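Local coordinates for N-acetyltransferase family protein (Bacillus anthracis, PDB 3LNB) that probably catalyses acetyl transfer from acetyl-coenzyme A to arylamines, including the drug sulfamethoxazole, which it inactivates, at residues 231-234 with 235-239; 32-35 with 36-40; 104-107 with 108-111; 81-84 with 85-89. The protein carries 1 engineered substitution. One frame throughout, in Å; residues are numbered along the deposited sequence.

Contact 1: residues 231-234 with 235-239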
loop_
_atom_site.group_PDB
_atom_site.type_symbol
_atom_site.label_atom_id
_atom_site.label_comp_id
_atom_site.label_asym_id
_atom_site.label_seq_id
_atom_site.Cartn_x
_atom_site.Cartn_y
_atom_site.Cartn_z
ATOM N N VAL A 231 -7.623 -8.485 10.013
ATOM C CA VAL A 231 -6.869 -7.293 9.661
ATOM C C VAL A 231 -6.374 -6.613 10.938
ATOM O O VAL A 231 -5.282 -6.057 10.957
ATOM C CB VAL A 231 -7.723 -6.321 8.818
ATOM C CG1 VAL A 231 -7.033 -4.974 8.694
ATOM C CG2 VAL A 231 -7.928 -6.907 7.431
ATOM N N ASN A 232 -7.168 -6.668 12.009
ATOM C CA ASN A 232 -6.736 -6.074 13.274
ATOM C C ASN A 232 -5.645 -6.934 13.894
ATOM O O ASN A 232 -4.770 -6.421 14.595
ATOM C CB ASN A 232 -7.893 -5.948 14.266
ATOM C CG ASN A 232 -8.858 -4.847 13.895
ATOM O OD1 ASN A 232 -8.463 -3.701 13.699
ATOM N ND2 ASN A 232 -10.131 -5.191 13.793
ATOM N N ASN A 233 -5.692 -8.241 13.638
ATOM C CA ASN A 233 -4.674 -9.143 14.179
ATOM C C ASN A 233 -3.369 -8.868 13.429
ATOM O O ASN A 233 -2.294 -8.866 14.017
ATOM C CB ASN A 233 -5.075 -10.615 13.990
ATOM C CG ASN A 233 -4.147 -11.580 14.738
ATOM O OD1 ASN A 233 -4.178 -11.666 15.973
ATOM N ND2 ASN A 233 -3.312 -12.300 13.995
ATOM N N ILE A 234 -3.478 -8.635 12.126
ATOM C CA ILE A 234 -2.309 -8.346 11.311
ATOM C C ILE A 234 -1.655 -7.061 11.815
ATOM O O ILE A 234 -0.432 -6.973 11.912
ATOM C CB ILE A 234 -2.688 -8.187 9.813
ATOM C CG1 ILE A 234 -3.167 -9.530 9.251
ATOM C CG2 ILE A 234 -1.489 -7.690 9.013
ATOM C CD1 ILE A 234 -3.613 -9.484 7.785
ATOM N N GLN A 235 -2.470 -6.065 12.149
ATOM C CA GLN A 235 -1.920 -4.812 12.638
ATOM C C GLN A 235 -1.150 -5.049 13.932
ATOM O O GLN A 235 -0.035 -4.558 14.100
ATOM C CB GLN A 235 -3.022 -3.781 12.892
ATOM C CG GLN A 235 -2.479 -2.436 13.330
ATOM C CD GLN A 235 -3.554 -1.371 13.479
ATOM O OE1 GLN A 235 -3.401 -0.255 12.985
ATOM N NE2 GLN A 235 -4.642 -1.708 14.170
ATOM N N LYS A 236 -1.744 -5.812 14.841
ATOM C CA LYS A 236 -1.089 -6.083 16.111
ATOM C C LYS A 236 0.252 -6.797 15.942
ATOM O O LYS A 236 1.212 -6.490 16.651
ATOM C CB LYS A 236 -2.020 -6.888 17.023
ATOM C CG LYS A 236 -1.403 -7.259 18.371
ATOM C CD LYS A 236 -0.724 -6.071 19.073
ATOM C CE LYS A 236 -1.715 -5.042 19.588
ATOM N NZ LYS A 236 -1.024 -4.031 20.466
ATOM N N VAL A 237 0.326 -7.742 15.008
ATOM C CA VAL A 237 1.569 -8.472 14.762
ATOM C C VAL A 237 2.658 -7.542 14.222
ATOM O O VAL A 237 3.839 -7.718 14.505
ATOM C CB VAL A 237 1.365 -9.618 13.739
ATOM C CG1 VAL A 237 2.698 -10.300 13.445
ATOM C CG2 VAL A 237 0.370 -10.629 14.276
ATOM N N ILE A 238 2.250 -6.554 13.435
ATOM C CA ILE A 238 3.187 -5.599 12.867
ATOM C C ILE A 238 3.647 -4.614 13.944
ATOM O O ILE A 238 4.764 -4.086 13.899
ATOM C CB ILE A 238 2.528 -4.867 11.685
ATOM C CG1 ILE A 238 2.445 -5.828 10.491
ATOM C CG2 ILE A 238 3.287 -3.600 11.349
ATOM C CD1 ILE A 238 1.802 -5.230 9.260
ATOM N N VAL A 239 2.776 -4.387 14.918
ATOM C CA VAL A 239 3.075 -3.502 16.030
ATOM C C VAL A 239 3.976 -4.179 17.066
ATOM O O VAL A 239 4.821 -3.523 17.673
ATOM C CB VAL A 239 1.783 -3.056 16.761
ATOM C CG1 VAL A 239 2.142 -2.255 18.014
ATOM C CG2 VAL A 239 0.919 -2.224 15.839
HETATM O O HOH W 1 -5.283 -3.734 15.877
#
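With chi1 at -67° in Ile-234 and -74° in Ile-238, both isoleucines set CG1 opposite their own carbonyl carbon, and chi2 is extended in each. The two side chains therefore lie side by side and point the same way, one helical turn apart, with CG2 of Ile-234 4.1 Å from CD1 of Ile-238. CG1 of Ile-238 also rests 3.4 Å from O of Ile-234, the carbonyl that accepts from Ile-238 N.

The carbonyl O of Asn-232 takes Lys-236 N at 3.1 Å and a second hydrogen bond from a water at 3.0 Å. That water in turn accepts from NE2 of Gln-235 at 2.7 Å, so it bridges the backbone to an extended side chain. The same NE2 also bonds to the carbonyl of Lys-79, while OD1 of Asn-232 is bonded to Ile-81 N; two polar side chains thus tie the helix to the 79-81 loop.

On another flank, CG2 of Val-237 touches O of Asn-233 at 3.2 Å. The i to i+4 backbone bonds mark an alpha-helix, amphipathic in that Ile-234 and Ile-238 are buried while Asn-233 and Lys-236 are exposed, and its Ile-238 side chain lies about 5 Å from the bound coenzyme A.

Contact 2: residues 32-35 with 36-40. With FMT (formic acid), chain D.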
loop_
_atom_site.group_PDB
_atom_site.type_symbol
_atom_site.label_atom_id
_atom_site.label_comp_id
_atom_site.label_asym_id
_atom_site.label_seq_id
_atom_site.Cartn_x
_atom_site.Cartn_y
_atom_site.Cartn_z
ATOM N N MET A 32 -23.729 9.344 -3.400
ATOM C CA MET A 32 -22.472 8.735 -3.019
ATOM C C MET A 32 -22.473 8.655 -1.500
ATOM O O MET A 32 -23.171 9.422 -0.839
ATOM C CB MET A 32 -21.317 9.631 -3.468
ATOM C CG MET A 32 -21.288 9.921 -4.957
ATOM S SD MET A 32 -20.632 8.548 -5.898
ATOM C CE MET A 32 -19.855 9.428 -7.289
ATOM N N THR A 33 -21.697 7.727 -0.949
ATOM C CA THR A 33 -21.592 7.585 0.500
ATOM C C THR A 33 -20.627 8.658 1.023
ATOM O O THR A 33 -19.949 9.330 0.245
ATOM C CB THR A 33 -21.010 6.220 0.880
ATOM O OG1 THR A 33 -19.657 6.154 0.422
ATOM C CG2 THR A 33 -21.811 5.087 0.240
ATOM N N ASN A 34 -20.564 8.811 2.343
ATOM C CA ASN A 34 -19.661 9.783 2.936
ATOM C C ASN A 34 -18.231 9.411 2.570
ATOM O O ASN A 34 -17.433 10.271 2.186
ATOM C CB ASN A 34 -19.808 9.805 4.461
ATOM C CG ASN A 34 -18.887 10.814 5.116
ATOM O OD1 ASN A 34 -17.676 10.586 5.248
ATOM N ND2 ASN A 34 -19.448 11.950 5.515
ATOM N N LEU A 35 -17.914 8.124 2.685
ATOM C CA LEU A 35 -16.580 7.633 2.360
ATOM C C LEU A 35 -16.222 7.982 0.913
ATOM O O LEU A 35 -15.131 8.478 0.647
ATOM C CB LEU A 35 -16.502 6.114 2.565
ATOM C CG LEU A 35 -15.124 5.438 2.442
ATOM C CD1 LEU A 35 -15.226 3.995 2.911
ATOM C CD2 LEU A 35 -14.625 5.478 1.010
ATOM N N GLN A 36 -17.133 7.711 -0.019
ATOM C CA GLN A 36 -16.883 8.012 -1.424
ATOM C C GLN A 36 -16.601 9.496 -1.625
ATOM O O GLN A 36 -15.664 9.870 -2.328
ATOM C CB GLN A 36 -18.080 7.604 -2.289
ATOM C CG GLN A 36 -18.199 6.104 -2.547
ATOM C CD GLN A 36 -19.347 5.765 -3.489
ATOM O OE1 GLN A 36 -20.502 6.075 -3.212
ATOM N NE2 GLN A 36 -19.026 5.127 -4.610
ATOM N N LYS A 37 -17.423 10.337 -1.007
ATOM C CA LYS A 37 -17.262 11.779 -1.114
ATOM C C LYS A 37 -15.900 12.207 -0.585
ATOM O O LYS A 37 -15.193 12.964 -1.238
ATOM C CB LYS A 37 -18.366 12.496 -0.333
ATOM C CG LYS A 37 -19.777 12.197 -0.829
ATOM C CD LYS A 37 -20.808 12.938 0.019
ATOM C CE LYS A 37 -22.227 12.534 -0.339
ATOM N NZ LYS A 37 -23.205 13.204 0.567
ATOM N N GLU A 38 -15.536 11.717 0.600
ATOM C CA GLU A 38 -14.250 12.071 1.194
ATOM C C GLU A 38 -13.099 11.489 0.391
ATOM O O GLU A 38 -12.037 12.106 0.265
ATOM C CB GLU A 38 -14.152 11.559 2.634
ATOM C CG GLU A 38 -15.094 12.221 3.633
ATOM C CD GLU A 38 -14.858 13.720 3.771
ATOM O OE1 GLU A 38 -13.687 14.151 3.809
ATOM O OE2 GLU A 38 -15.851 14.468 3.858
ATOM N N PHE A 39 -13.306 10.290 -0.139
ATOM C CA PHE A 39 -12.271 9.627 -0.919
ATOM C C PHE A 39 -11.920 10.483 -2.136
ATOM O O PHE A 39 -10.754 10.795 -2.364
ATOM C CB PHE A 39 -12.751 8.243 -1.371
ATOM C CG PHE A 39 -11.645 7.340 -1.823
ATOM C CD1 PHE A 39 -10.878 6.644 -0.896
ATOM C CD2 PHE A 39 -11.350 7.202 -3.175
ATOM C CE1 PHE A 39 -9.832 5.824 -1.307
ATOM C CE2 PHE A 39 -10.309 6.387 -3.597
ATOM C CZ PHE A 39 -9.547 5.696 -2.664
ATOM N N PHE A 40 -12.945 10.855 -2.906
ATOM C CA PHE A 40 -12.773 11.680 -4.102
ATOM C C PHE A 40 -12.039 12.986 -3.794
ATOM O O PHE A 40 -11.153 13.401 -4.539
ATOM C CB PHE A 40 -14.140 12.007 -4.717
ATOM C CG PHE A 40 -14.780 10.851 -5.433
ATOM C CD1 PHE A 40 -16.096 10.496 -5.160
ATOM C CD2 PHE A 40 -14.078 10.133 -6.394
ATOM C CE1 PHE A 40 -16.707 9.445 -5.831
ATOM C CE2 PHE A 40 -14.682 9.077 -7.075
ATOM C CZ PHE A 40 -16.000 8.733 -6.791
HETATM C C FMT D . -19.951 4.089 -8.104
HETATM O O1 FMT D . -20.115 4.949 -7.262
HETATM O O2 FMT D . -18.875 4.127 -8.911
#
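Thr-33 and Gln-36 exchange two hydrogen bonds. Gln-36 N donates to OG1 of Thr-33 at 3.0 Å, and Thr-33 N returns a bond to OE1 of Gln-36, also at 3.0 Å, nearly straight at 162° and lying in the amide plane on a lone pair. OG1 can face the helix start because chi1 of 66° holds it between the backbone N and the carbonyl carbon. This reciprocal pair is a capping box, with Thr-33 as the N-cap of helix 34-42.

OE1 of Gln-36 also sits 3.3 Å from CA of Met-32, whose side chain crosses that of Gln-36 at about a right angle. Bent at chi2 and chi3, Met-32 brings CE to 3.5 Å from CE1 of Phe-40, while its SD lies 5.4 Å from that ring's centroid, at the edge: a Met-aromatic contact.

Farther out, the amide of Gln-36 is held at both ends, since NE2 donates at 2.9 Å to O1 of a formic acid, probably from the crystallisation liquor; the same molecule is hydrogen-bonded to Ile-50 N. OG1 of Thr-33 has a second partner in OD2 of Asp-112, which fastens the cap to the end of helix 99-112. Phe-39 stacks on Phe-109 of that helix.

Contact 3: residues 104-107 with 108-111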
loop_
_atom_site.group_PDB
_atom_site.type_symbol
_atom_site.label_atom_id
_atom_site.label_comp_id
_atom_site.label_asym_id
_atom_site.label_seq_id
_atom_site.Cartn_x
_atom_site.Cartn_y
_atom_site.Cartn_z
ATOM N N SER A 104 -7.318 -1.553 3.046
ATOM C CA SER A 104 -8.603 -1.759 3.697
ATOM C C SER A 104 -9.508 -0.605 3.259
ATOM O O SER A 104 -10.679 -0.806 2.945
ATOM C CB SER A 104 -8.458 -1.758 5.223
ATOM O OG SER A 104 -8.002 -3.013 5.700
ATOM N N LEU A 105 -8.950 0.600 3.229
ATOM C CA LEU A 105 -9.705 1.776 2.807
ATOM C C LEU A 105 -10.151 1.618 1.363
ATOM O O LEU A 105 -11.325 1.812 1.040
ATOM C CB LEU A 105 -8.858 3.042 2.940
ATOM C CG LEU A 105 -9.528 4.320 2.422
ATOM C CD1 LEU A 105 -10.797 4.616 3.224
ATOM C CD2 LEU A 105 -8.557 5.474 2.525
ATOM N N LEU A 106 -9.211 1.268 0.492
ATOM C CA LEU A 106 -9.530 1.080 -0.917
ATOM C C LEU A 106 -10.595 -0.008 -1.061
ATOM O O LEU A 106 -11.466 0.081 -1.924
ATOM C CB LEU A 106 -8.274 0.693 -1.706
ATOM C CG LEU A 106 -8.481 0.388 -3.195
ATOM C CD1 LEU A 106 -9.136 1.580 -3.880
ATOM C CD2 LEU A 106 -7.144 0.078 -3.849
ATOM N N TYR A 107 -10.519 -1.033 -0.218
ATOM C CA TYR A 107 -11.498 -2.113 -0.263
ATOM C C TYR A 107 -12.892 -1.523 -0.056
ATOM O O TYR A 107 -13.794 -1.732 -0.868
ATOM C CB TYR A 107 -11.219 -3.152 0.831
ATOM C CG TYR A 107 -12.412 -4.035 1.142
ATOM C CD1 TYR A 107 -12.769 -5.093 0.301
ATOM C CD2 TYR A 107 -13.226 -3.768 2.243
ATOM C CE1 TYR A 107 -13.916 -5.859 0.546
ATOM C CE2 TYR A 107 -14.373 -4.526 2.501
ATOM C CZ TYR A 107 -14.715 -5.567 1.645
ATOM O OH TYR A 107 -15.880 -6.267 1.869
ATOM N N TYR A 108 -13.064 -0.791 1.040
ATOM C CA TYR A 108 -14.350 -0.182 1.338
ATOM C C TYR A 108 -14.809 0.704 0.189
ATOM O O TYR A 108 -15.969 0.650 -0.212
ATOM C CB TYR A 108 -14.280 0.641 2.630
ATOM C CG TYR A 108 -14.243 -0.202 3.884
ATOM C CD1 TYR A 108 -15.235 -1.150 4.132
ATOM C CD2 TYR A 108 -13.221 -0.061 4.819
ATOM C CE1 TYR A 108 -15.215 -1.942 5.286
ATOM C CE2 TYR A 108 -13.186 -0.850 5.979
ATOM C CZ TYR A 108 -14.189 -1.785 6.203
ATOM O OH TYR A 108 -14.182 -2.559 7.348
ATOM N N PHE A 109 -13.894 1.507 -0.340
ATOM C CA PHE A 109 -14.231 2.394 -1.443
ATOM C C PHE A 109 -14.745 1.603 -2.644
ATOM O O PHE A 109 -15.807 1.913 -3.190
ATOM C CB PHE A 109 -13.016 3.220 -1.871
ATOM C CG PHE A 109 -13.311 4.194 -2.983
ATOM C CD1 PHE A 109 -14.142 5.285 -2.764
ATOM C CD2 PHE A 109 -12.782 4.000 -4.252
ATOM C CE1 PHE A 109 -14.444 6.173 -3.798
ATOM C CE2 PHE A 109 -13.078 4.883 -5.296
ATOM C CZ PHE A 109 -13.911 5.969 -5.067
ATOM N N LEU A 110 -13.996 0.581 -3.047
ATOM C CA LEU A 110 -14.391 -0.231 -4.190
ATOM C C LEU A 110 -15.707 -0.972 -3.953
ATOM O O LEU A 110 -16.446 -1.248 -4.900
ATOM C CB LEU A 110 -13.278 -1.217 -4.556
ATOM C CG LEU A 110 -11.981 -0.569 -5.064
ATOM C CD1 LEU A 110 -10.988 -1.652 -5.482
ATOM C CD2 LEU A 110 -12.290 0.349 -6.243
ATOM N N MET A 111 -15.999 -1.303 -2.698
ATOM C CA MET A 111 -17.258 -1.973 -2.391
ATOM C C MET A 111 -18.373 -0.952 -2.629
ATOM O O MET A 111 -19.396 -1.271 -3.232
ATOM C CB MET A 111 -17.292 -2.460 -0.937
ATOM C CG MET A 111 -16.537 -3.771 -0.666
ATOM S SD MET A 111 -17.265 -5.253 -1.458
ATOM C CE MET A 111 -18.685 -5.536 -0.385
#
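Leu-110 N donates to O of Leu-106 at 2.8 Å with an angle of 170°, the shortest backbone bond across this turn. The same carbonyl O is approached by CG of Leu-110 at 3.2 Å, and the two leucine side chains meet through CD1 of Leu-106 and CG of Leu-110, 3.8 Å apart.

They belong to helix 99-112, a helix packed against helices 34-42, 55-65 and 83-92 and strand 116-126. Around it from the leucines, Tyr-107, Tyr-108 and Met-111 pack together. Tyr-107 turns its ring edge toward the face of Tyr-108, an edge-to-face (T-shaped) pair with centroids 5.3 Å apart and planes at 63°. CD2 of Tyr-107 stands 3.8 Å above the Tyr-108 ring plane. Met-111 lies across a face of Tyr-107: its CG is 3.8 Å from the ring centroid and 25° off the normal, a CH-pi contact, while SD approaches obliquely in a Met-aromatic contact. Bent at chi2 and chi3, the chain passes from over the ring to the hydroxyl end, where CE lies 3.7 Å from OH of Tyr-107.

Lys-119 makes a cation-pi contact with Tyr-107, and the hydroxyl of Tyr-108 is hydrogen-bonded to OE2 of Glu-228.

Contact 4: residues 81-84 with 85-89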
loop_
_atom_site.group_PDB
_atom_site.type_symbol
_atom_site.label_atom_id
_atom_site.label_comp_id
_atom_site.label_asym_id
_atom_site.label_seq_id
_atom_site.Cartn_x
_atom_site.Cartn_y
_atom_site.Cartn_z
ATOM N N ILE A 81 -8.742 -1.151 13.128
ATOM C CA ILE A 81 -9.127 -0.797 11.776
ATOM C C ILE A 81 -10.636 -0.926 11.574
ATOM O O ILE A 81 -11.242 -1.923 11.965
ATOM C CB ILE A 81 -8.407 -1.712 10.762
ATOM C CG1 ILE A 81 -6.902 -1.732 11.057
ATOM C CG2 ILE A 81 -8.679 -1.236 9.345
ATOM C CD1 ILE A 81 -6.219 -0.397 10.924
ATOM N N SER A 82 -11.228 0.102 10.969
ATOM C CA SER A 82 -12.651 0.135 10.665
ATOM C C SER A 82 -12.844 1.185 9.574
ATOM O O SER A 82 -12.001 2.072 9.403
ATOM C CB SER A 82 -13.474 0.520 11.897
ATOM O OG SER A 82 -13.438 1.919 12.114
ATOM N N LYS A 83 -13.946 1.081 8.835
ATOM C CA LYS A 83 -14.229 2.032 7.765
ATOM C C LYS A 83 -14.119 3.461 8.291
ATOM O O LYS A 83 -13.354 4.278 7.772
ATOM C CB LYS A 83 -15.639 1.803 7.202
ATOM C CG LYS A 83 -16.072 2.867 6.193
ATOM C CD LYS A 83 -17.518 2.692 5.754
ATOM C CE LYS A 83 -17.699 1.437 4.931
ATOM N NZ LYS A 83 -19.140 1.194 4.627
ATOM N N ASN A 84 -14.886 3.752 9.336
ATOM C CA ASN A 84 -14.890 5.070 9.934
ATOM C C ASN A 84 -13.503 5.547 10.359
ATOM O O ASN A 84 -13.124 6.676 10.062
ATOM C CB ASN A 84 -15.823 5.099 11.144
ATOM C CG ASN A 84 -15.593 6.306 12.003
ATOM O OD1 ASN A 84 -16.070 7.402 11.697
ATOM N ND2 ASN A 84 -14.822 6.133 13.072
ATOM N N ASN A 85 -12.758 4.694 11.064
ATOM C CA ASN A 85 -11.418 5.056 11.520
ATOM C C ASN A 85 -10.480 5.322 10.347
ATOM O O ASN A 85 -9.608 6.186 10.417
ATOM C CB ASN A 85 -10.838 3.958 12.420
ATOM C CG ASN A 85 -11.497 3.928 13.788
ATOM O OD1 ASN A 85 -12.102 4.916 14.208
ATOM N ND2 ASN A 85 -11.372 2.808 14.497
ATOM N N LEU A 86 -10.665 4.575 9.267
ATOM C CA LEU A 86 -9.849 4.754 8.080
ATOM C C LEU A 86 -10.197 6.085 7.419
ATOM O O LEU A 86 -9.309 6.841 7.033
ATOM C CB LEU A 86 -10.071 3.593 7.109
ATOM C CG LEU A 86 -9.467 2.274 7.605
ATOM C CD1 LEU A 86 -9.928 1.134 6.733
ATOM C CD2 LEU A 86 -7.955 2.376 7.604
ATOM N N VAL A 87 -11.488 6.373 7.293
ATOM C CA VAL A 87 -11.914 7.636 6.695
ATOM C C VAL A 87 -11.387 8.802 7.537
ATOM O O VAL A 87 -10.890 9.792 7.005
ATOM C CB VAL A 87 -13.464 7.733 6.607
ATOM C CG1 VAL A 87 -13.879 9.136 6.155
ATOM C CG2 VAL A 87 -14.004 6.682 5.632
ATOM N N GLU A 88 -11.482 8.672 8.858
ATOM C CA GLU A 88 -11.018 9.728 9.754
ATOM C C GLU A 88 -9.519 9.982 9.627
ATOM O O GLU A 88 -9.083 11.118 9.461
ATOM C CB GLU A 88 -11.328 9.373 11.204
ATOM C CG GLU A 88 -11.095 10.525 12.173
ATOM C CD GLU A 88 -11.950 11.731 11.827
ATOM O OE1 GLU A 88 -13.143 11.530 11.504
ATOM O OE2 GLU A 88 -11.441 12.874 11.882
ATOM N N LYS A 89 -8.730 8.916 9.697
ATOM C CA LYS A 89 -7.282 9.055 9.622
ATOM C C LYS A 89 -6.719 9.420 8.251
ATOM O O LYS A 89 -6.122 10.484 8.096
ATOM C CB LYS A 89 -6.595 7.777 10.121
ATOM C CG LYS A 89 -5.075 7.846 10.111
ATOM C CD LYS A 89 -4.437 6.533 10.550
ATOM C CE LYS A 89 -2.912 6.597 10.390
ATOM N NZ LYS A 89 -2.234 5.301 10.661
#
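Ile-81 meets Leu-86 through CG2, which comes to 3.7 Å from CD1 and 4.0 Å from CG of the leucine. The isoleucine carries CG2 opposite its backbone N, and the two side chains slant across one another just where the chain enters the helix. Leu-86 N donates to O of Ser-82 at 2.8 Å, closing the first turn beside this pair. Around it stand Val-231 and Gln-235 of helix 228-240, against Ile-81, and Ser-104 and Glu-101 of helix 99-112, against Leu-86.

The polar side of the turn starts at Ser-82. With chi1 at 79°, OG turns back over the start of the helix and accepts from Asn-85 N at 3.0 Å. CG of Asn-85 lies 3.3 Å from the same OG, packing its amide against the hydroxyl.

That amide has its firmer anchor in the preceding loop, since ND2 of Asn-85 bonds to the carbonyl of Asn-80. Its OD1 receives two weak bonds, one from Lys-79 NZ and one from ND2 of Asn-84 at 3.2 Å, the latter with an angle of 121° and the two amide planes 57° apart. Ser-82 is the N-cap of helix 83-92, and the contact of Ile-81 just before it with Leu-86 in the first turn is a hydrophobic staple.

How the contacts relate
Along the chain the order is contact 2, contact 4, contact 3, contact 1, each within or at the start of a different helix: 34-42, 83-92, 99-112 and 228-240. Contacts 2, 3 and 4 form a compact helical group, their centres 11 to 12 Å apart, and all three touch one another. Contact 1 lies farther off, about 15 Å from contact 4 and 18 Å from contact 3 between centres, yet touches both, through Ile-81 and Ser-104. Helices 83-92 and 99-112 both lie between helix 34-42 and helix 228-240, whose Ile-238 is near coenzyme A. Cys-99, at the start of helix 99-112, is probably the cysteine of a Cys-His-Asp triad, as in other arylamine N-acetyltransferases.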